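Local coordinates for outer membrane protein Omp121 (Bacteroides thetaiotaomicron, PDB 5FQ8) that probably imports nutrients across the outer membrane as a TonB-dependent, plugged beta-barrel receptor, and binds calcium, at residues B[760-772]-B[888-900]. Numbering follows the deposited sequence.
Sequences PVGVFKAQVAERD and GDGGSDMGSCFLV
Leu899 lays one of its methyls over a face of the Phe764 ring. Leu899 CD2 sits 3.7 Å from the centroid of the Phe764 ring, 28° off the ring normal, a CH-pi contact shifted toward the rim on the CD1 and CE1 side. The other methyl, Leu899 CD1, straddles two neighbours: Phe764 CB at 3.8 Å and Ala766 CB at 4.0 Å. The side chains of Phe764 and Leu899 cross at a slant. Val828 of strand 828-831 touches both residues, so the pair is packed from a third element of the fold. Further along, the Ala766 methyl rests against the backbone of Ser896; Ala766 CB lies 3.8 Å from Ser896 CA.

Gln767 O takes the one clear hydrogen bond between the segments, from Ser896 N at 3.1 Å. The hydrogen bond is fairly straight, with an N-H...O angle of 161°, but the donor is tilted 31° from the carbonyl plane. In this TonB-dependent receptor, 763-766 belongs to a small antiparallel sheet in the long chain excursion between strands 716-731 and 802-812, which pair in the barrel. The other segment is a link from helix 880-889 through a 3-10 stretch into strand 899-915. The small sheet and the chain that follows it thus pack against this link and against the first residue of strand 899-915, away from the metal and lipid sites. Gly890 ends that helix with a Schellman motif.

The Gln767 side chain runs past Gly895, with Gln767 CG 3.5 Å from Gly895 CA, and crosses Met894 at about a right angle. Met894 bends at chi2 and again at chi3, which brings its sulfur against Ala769. Met894 SD lies 3.8 Å from Ala769 CB. The same methyl also borders the backbone carbonyl of Ser892, whose hydroxyl is hydrogen-bonded to Tyr886.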
# COMPACT_ATOMS: atom_id res chain seq x y z
N PRO B 760 -36.17 -14.22 19.48
CA PRO B 760 -36.11 -12.92 18.83
C PRO B 760 -34.77 -12.70 18.16
O PRO B 760 -33.79 -13.38 18.44
CB PRO B 760 -36.31 -11.93 19.99
CG PRO B 760 -36.92 -12.69 21.06
CD PRO B 760 -36.37 -14.08 20.93
N VAL B 761 -34.75 -11.72 17.26
CA VAL B 761 -33.49 -11.35 16.63
C VAL B 761 -32.54 -10.81 17.67
O VAL B 761 -32.91 -9.98 18.50
CB VAL B 761 -33.73 -10.32 15.53
CG1 VAL B 761 -32.46 -9.60 15.25
CG2 VAL B 761 -34.20 -10.99 14.28
N GLY B 762 -31.31 -11.31 17.66
CA GLY B 762 -30.28 -10.75 18.51
C GLY B 762 -30.19 -11.36 19.89
O GLY B 762 -30.03 -10.64 20.86
N VAL B 763 -30.26 -12.69 19.98
CA VAL B 763 -30.14 -13.36 21.27
C VAL B 763 -28.69 -13.35 21.73
O VAL B 763 -27.77 -13.60 20.94
CB VAL B 763 -30.67 -14.79 21.17
CG1 VAL B 763 -30.45 -15.51 22.47
CG2 VAL B 763 -32.12 -14.75 20.83
N PHE B 764 -28.47 -13.07 23.01
CA PHE B 764 -27.13 -13.07 23.59
C PHE B 764 -26.89 -14.36 24.36
O PHE B 764 -27.77 -14.84 25.06
CB PHE B 764 -26.93 -11.92 24.56
CG PHE B 764 -26.58 -10.64 23.91
CD1 PHE B 764 -25.27 -10.30 23.69
CD2 PHE B 764 -27.56 -9.75 23.55
CE1 PHE B 764 -24.94 -9.12 23.12
CE2 PHE B 764 -27.25 -8.57 22.99
CZ PHE B 764 -25.93 -8.24 22.77
N LYS B 765 -25.67 -14.89 24.22
CA LYS B 765 -25.15 -15.95 25.08
C LYS B 765 -23.88 -15.45 25.74
O LYS B 765 -23.10 -14.73 25.13
CB LYS B 765 -24.87 -17.21 24.29
CG LYS B 765 -26.09 -17.91 23.76
CD LYS B 765 -25.70 -19.18 23.08
CE LYS B 765 -26.90 -19.95 22.59
NZ LYS B 765 -26.49 -21.23 21.96
N ALA B 766 -23.68 -15.82 27.00
CA ALA B 766 -22.51 -15.36 27.73
C ALA B 766 -22.23 -16.32 28.87
O ALA B 766 -23.10 -17.09 29.27
CB ALA B 766 -22.72 -13.94 28.25
N GLN B 767 -21.01 -16.29 29.38
CA GLN B 767 -20.61 -17.27 30.39
C GLN B 767 -21.23 -16.91 31.74
O GLN B 767 -21.05 -15.80 32.24
CB GLN B 767 -19.09 -17.40 30.49
CG GLN B 767 -18.32 -16.18 30.92
CD GLN B 767 -17.08 -16.52 31.72
OE1 GLN B 767 -16.71 -17.67 31.82
NE2 GLN B 767 -16.45 -15.52 32.29
N VAL B 768 -21.96 -17.86 32.30
CA VAL B 768 -22.54 -17.77 33.62
C VAL B 768 -21.85 -18.80 34.49
O VAL B 768 -21.19 -19.71 34.00
CB VAL B 768 -24.07 -17.99 33.59
CG1 VAL B 768 -24.37 -19.42 33.25
CG2 VAL B 768 -24.73 -17.57 34.92
N ALA B 769 -21.99 -18.65 35.80
CA ALA B 769 -21.35 -19.60 36.69
C ALA B 769 -22.22 -20.83 36.89
O ALA B 769 -23.43 -20.82 36.66
CB ALA B 769 -21.03 -18.97 38.03
N GLU B 770 -21.57 -21.92 37.30
CA GLU B 770 -22.27 -23.17 37.55
C GLU B 770 -23.07 -23.09 38.84
O GLU B 770 -22.69 -22.42 39.80
CB GLU B 770 -21.26 -24.31 37.62
CG GLU B 770 -21.87 -25.69 37.76
CD GLU B 770 -20.86 -26.80 37.95
OE1 GLU B 770 -19.70 -26.51 38.28
OE2 GLU B 770 -21.24 -27.96 37.77
N ARG B 771 -24.22 -23.76 38.85
CA ARG B 771 -25.08 -23.82 40.02
C ARG B 771 -25.39 -25.27 40.35
O ARG B 771 -25.43 -26.13 39.47
CB ARG B 771 -26.40 -23.06 39.80
CG ARG B 771 -26.26 -21.63 39.33
CD ARG B 771 -26.25 -20.64 40.48
NE ARG B 771 -26.00 -19.29 40.01
CZ ARG B 771 -26.19 -18.19 40.73
NH1 ARG B 771 -26.64 -18.26 41.97
NH2 ARG B 771 -25.93 -17.01 40.20
N ASP B 772 -25.62 -25.54 41.62
CA ASP B 772 -26.03 -26.88 42.02
C ASP B 772 -27.51 -27.04 41.73
O ASP B 772 -28.19 -26.07 41.41
CB ASP B 772 -25.65 -27.13 43.48
CG ASP B 772 -26.45 -26.30 44.46
OD1 ASP B 772 -27.41 -25.61 44.06
OD2 ASP B 772 -26.12 -26.36 45.65
N GLY B 888 -12.80 -8.70 37.86
CA GLY B 888 -12.43 -8.70 36.46
C GLY B 888 -13.23 -9.72 35.68
O GLY B 888 -13.65 -9.46 34.55
N ASP B 889 -13.46 -10.89 36.27
CA ASP B 889 -14.19 -11.93 35.56
C ASP B 889 -15.68 -11.66 35.56
O ASP B 889 -16.41 -12.26 34.77
CB ASP B 889 -13.92 -13.31 36.17
CG ASP B 889 -12.47 -13.68 36.18
OD1 ASP B 889 -11.69 -13.15 35.37
OD2 ASP B 889 -12.10 -14.54 37.00
N GLY B 890 -16.13 -10.77 36.43
CA GLY B 890 -17.52 -10.34 36.44
C GLY B 890 -18.27 -10.87 37.63
O GLY B 890 -19.48 -11.12 37.53
N GLY B 891 -17.58 -11.06 38.74
CA GLY B 891 -18.20 -11.53 39.97
C GLY B 891 -19.01 -12.78 39.78
O GLY B 891 -18.74 -13.56 38.87
N SER B 892 -20.04 -12.98 40.61
CA SER B 892 -20.84 -14.19 40.47
C SER B 892 -21.49 -14.28 39.10
O SER B 892 -22.00 -15.35 38.74
CB SER B 892 -21.89 -14.23 41.55
OG SER B 892 -21.28 -14.11 42.82
N ASP B 893 -21.46 -13.22 38.33
CA ASP B 893 -22.13 -13.22 37.05
C ASP B 893 -21.22 -13.65 35.91
O ASP B 893 -21.73 -14.00 34.83
CB ASP B 893 -22.67 -11.83 36.75
CG ASP B 893 -24.02 -11.59 37.33
OD1 ASP B 893 -24.80 -12.55 37.44
OD2 ASP B 893 -24.29 -10.42 37.67
N MET B 894 -19.91 -13.62 36.11
CA MET B 894 -18.89 -14.00 35.11
C MET B 894 -19.06 -13.09 33.89
O MET B 894 -19.26 -11.88 34.03
CB MET B 894 -18.95 -15.48 34.81
CG MET B 894 -18.89 -16.34 36.04
SD MET B 894 -18.10 -17.93 35.83
CE MET B 894 -16.50 -17.56 36.48
N GLY B 895 -18.98 -13.64 32.68
CA GLY B 895 -19.04 -12.81 31.51
C GLY B 895 -20.36 -12.08 31.36
O GLY B 895 -20.40 -10.93 30.92
N SER B 896 -21.46 -12.74 31.72
CA SER B 896 -22.77 -12.13 31.57
C SER B 896 -22.89 -10.82 32.34
O SER B 896 -23.75 -10.00 32.02
CB SER B 896 -23.83 -13.10 32.02
OG SER B 896 -23.61 -13.38 33.38
N CYS B 897 -22.04 -10.61 33.34
CA CYS B 897 -22.04 -9.35 34.08
C CYS B 897 -21.95 -8.16 33.15
O CYS B 897 -22.45 -7.08 33.47
CB CYS B 897 -20.88 -9.32 35.06
SG CYS B 897 -20.59 -7.75 35.84
N PHE B 898 -21.35 -8.34 31.99
CA PHE B 898 -21.04 -7.21 31.13
C PHE B 898 -22.04 -7.05 30.01
O PHE B 898 -21.86 -6.16 29.18
CB PHE B 898 -19.63 -7.36 30.58
CG PHE B 898 -18.60 -7.49 31.66
CD1 PHE B 898 -18.40 -6.47 32.56
CD2 PHE B 898 -17.85 -8.63 31.78
CE1 PHE B 898 -17.47 -6.58 33.55
CE2 PHE B 898 -16.91 -8.75 32.75
CZ PHE B 898 -16.71 -7.73 33.65
N LEU B 899 -23.08 -7.86 29.97
CA LEU B 899 -24.30 -7.47 29.28
C LEU B 899 -25.08 -6.52 30.17
O LEU B 899 -25.38 -6.85 31.32
CB LEU B 899 -25.12 -8.70 28.93
CG LEU B 899 -24.46 -9.54 27.85
CD1 LEU B 899 -25.17 -10.84 27.72
CD2 LEU B 899 -24.51 -8.80 26.55
N VAL B 900 -25.38 -5.34 29.65
CA VAL B 900 -25.92 -4.23 30.42
C VAL B 900 -27.30 -3.86 29.90
O VAL B 900 -27.56 -3.93 28.69
CB VAL B 900 -24.96 -3.04 30.37
CG1 VAL B 900 -25.63 -1.78 30.84
CG2 VAL B 900 -23.76 -3.35 31.20